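Local coordinates for protein EST1E (Clostridium proteoclasticum, PDB 2WTM) that hydrolyses ester bonds as a promiscuous feruloyl esterase of the alpha/beta-hydrolase fold, probably through a serine nucleophile, at residues L193-D198 against V221-D226. Residues are numbered along the deposited sequence; the frame is centred on the assembly and turned at random.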
loop_
_atom_site.group_PDB
_atom_site.type_symbol
_atom_site.label_atom_id
_atom_site.label_comp_id
_atom_site.label_asym_id
_atom_site.label_seq_id
_atom_site.Cartn_x
_atom_site.Cartn_y
_atom_site.Cartn_z
ATOM N N LEU A 193 -22.015 -9.805 -1.582
ATOM C CA LEU A 193 -22.530 -10.458 -2.782
ATOM C C LEU A 193 -21.459 -10.525 -3.828
ATOM O O LEU A 193 -21.011 -9.476 -4.334
ATOM C CB LEU A 193 -23.718 -9.726 -3.385
ATOM C CG LEU A 193 -24.241 -10.199 -4.730
ATOM C CD1 LEU A 193 -25.020 -11.505 -4.576
ATOM C CD2 LEU A 193 -25.199 -9.167 -5.368
ATOM N N ILE A 194 -20.996 -11.743 -4.115
ATOM C CA ILE A 194 -20.084 -11.924 -5.267
ATOM C C ILE A 194 -20.882 -12.384 -6.441
ATOM O O ILE A 194 -21.704 -13.316 -6.306
ATOM C CB ILE A 194 -18.916 -12.900 -4.995
ATOM C CG1 ILE A 194 -18.032 -12.318 -3.915
ATOM C CG2 ILE A 194 -18.137 -13.108 -6.264
ATOM C CD1 ILE A 194 -16.935 -13.305 -3.513
ATOM N N VAL A 195 -20.678 -11.727 -7.572
ATOM C CA VAL A 195 -21.268 -12.159 -8.871
ATOM C C VAL A 195 -20.145 -12.563 -9.795
ATOM O O VAL A 195 -19.062 -11.929 -9.770
ATOM C CB VAL A 195 -22.079 -10.988 -9.493
ATOM C CG1 VAL A 195 -22.792 -11.505 -10.756
ATOM C CG2 VAL A 195 -23.030 -10.450 -8.497
ATOM N N HIS A 196 -20.298 -13.645 -10.590
ATOM C CA HIS A 196 -19.263 -14.059 -11.486
ATOM C C HIS A 196 -19.837 -14.967 -12.554
ATOM O O HIS A 196 -20.654 -15.833 -12.227
ATOM C CB HIS A 196 -18.193 -14.838 -10.671
ATOM C CG HIS A 196 -16.804 -14.788 -11.215
ATOM N ND1 HIS A 196 -15.717 -14.400 -10.449
ATOM C CD2 HIS A 196 -16.312 -15.085 -12.426
ATOM C CE1 HIS A 196 -14.629 -14.459 -11.175
ATOM N NE2 HIS A 196 -14.955 -14.856 -12.394
ATOM N N GLY A 197 -19.446 -14.697 -13.801
ATOM C CA GLY A 197 -19.831 -15.502 -14.998
ATOM C C GLY A 197 -18.992 -16.757 -15.041
ATOM O O GLY A 197 -17.769 -16.669 -14.973
ATOM N N ASP A 198 -19.624 -17.897 -15.269
ATOM C CA ASP A 198 -18.864 -19.151 -15.262
ATOM C C ASP A 198 -18.063 -19.436 -16.548
ATOM O O ASP A 198 -17.360 -20.443 -16.593
ATOM C CB ASP A 198 -19.729 -20.344 -14.820
ATOM C CG ASP A 198 -20.805 -20.720 -15.811
ATOM O OD1 ASP A 198 -20.745 -20.356 -16.997
ATOM O OD2 ASP A 198 -21.741 -21.346 -15.293
ATOM N N VAL A 221 -23.593 -15.338 -6.599
ATOM C CA VAL A 221 -24.449 -15.448 -7.760
ATOM C C VAL A 221 -23.667 -15.746 -9.017
ATOM O O VAL A 221 -22.855 -14.986 -9.451
ATOM C CB VAL A 221 -25.338 -14.233 -7.952
ATOM C CG1 VAL A 221 -26.117 -14.363 -9.235
ATOM C CG2 VAL A 221 -26.314 -14.147 -6.804
ATOM N N THR A 222 -23.905 -16.931 -9.615
ATOM C CA THR A 222 -23.214 -17.372 -10.770
ATOM C C THR A 222 -24.025 -16.952 -11.969
ATOM O O THR A 222 -25.265 -17.108 -11.954
ATOM C CB THR A 222 -23.038 -18.902 -10.755
ATOM O OG1 THR A 222 -22.247 -19.218 -9.608
ATOM C CG2 THR A 222 -22.348 -19.398 -12.021
ATOM N N ILE A 223 -23.366 -16.365 -12.961
ATOM C CA ILE A 223 -24.085 -16.057 -14.210
ATOM C C ILE A 223 -23.747 -17.179 -15.223
ATOM O O ILE A 223 -22.648 -17.223 -15.788
ATOM C CB ILE A 223 -23.755 -14.668 -14.786
ATOM C CG1 ILE A 223 -23.677 -13.574 -13.690
ATOM C CG2 ILE A 223 -24.733 -14.287 -15.860
ATOM C CD1 ILE A 223 -25.000 -13.266 -13.015
ATOM N N PRO A 224 -24.718 -18.056 -15.506
ATOM C CA PRO A 224 -24.338 -19.180 -16.377
ATOM C C PRO A 224 -23.969 -18.765 -17.783
ATOM O O PRO A 224 -24.705 -18.002 -18.414
ATOM C CB PRO A 224 -25.586 -20.072 -16.356
ATOM C CG PRO A 224 -26.337 -19.650 -15.232
ATOM C CD PRO A 224 -26.098 -18.160 -15.059
ATOM N N GLY A 225 -22.806 -19.255 -18.235
ATOM C CA GLY A 225 -22.358 -19.069 -19.569
ATOM C C GLY A 225 -21.743 -17.747 -19.905
ATOM O O GLY A 225 -21.260 -17.537 -21.014
ATOM N N ASP A 226 -21.676 -16.859 -18.902
ATOM C CA ASP A 226 -21.349 -15.467 -19.182
ATOM C C ASP A 226 -19.862 -15.120 -18.989
ATOM O O ASP A 226 -19.108 -15.868 -18.344
ATOM C CB ASP A 226 -22.231 -14.543 -18.405
ATOM C CG ASP A 226 -22.584 -13.293 -19.191
ATOM O OD1 ASP A 226 -21.969 -13.028 -20.251
ATOM O OD2 ASP A 226 -23.447 -12.579 -18.698
#
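Val-195 and Val-221, and beyond them His-196 with Thr-222 and Gly-197 with Ile-223, pair in parallel as the last two strands of the alpha/beta-hydrolase sheet, joined by a beta-alpha-beta crossover through helix 205-214. Val-221 is gripped at both ends: its N gives a bond to Ile-194 O (2.8 Å), and its O takes His-196 N. His-196 O then accepts Ile-223 N.

On one face, Val-195 CG1, anti to its backbone N, meets the tip of Ile-223, CD1, at 3.6 Å. Leu-193 CD1 touches Val-221 CG2 at 3.7 Å, and helix 234-249 packs over this layer with Val-237, Ala-240 and Phe-244. The other face carries His-196 and Thr-222. The imidazole of His-196 is held at both nitrogens, ND1 by Ser-208 OG and NE2 by Val-203 O, and its ring borders the probable catalytic triad (Ser-108, His-228, Asp-200).

A type II turn from Ile-223 to Asp-226 follows on from the pairing. Ile-223 O receives Asp-198 N (3.1 Å) and Asp-226 N from opposite faces of its plane. Asp-198 has CG between its backbone N and carbonyl carbon (chi1 69°), which turns the carboxylate toward the backbone of Pro-224 and Gly-225: OD2 lies 3.6 Å from Pro-224 CA, and OD1 accepts Gly-225 N at 2.6 Å from above the carboxylate plane.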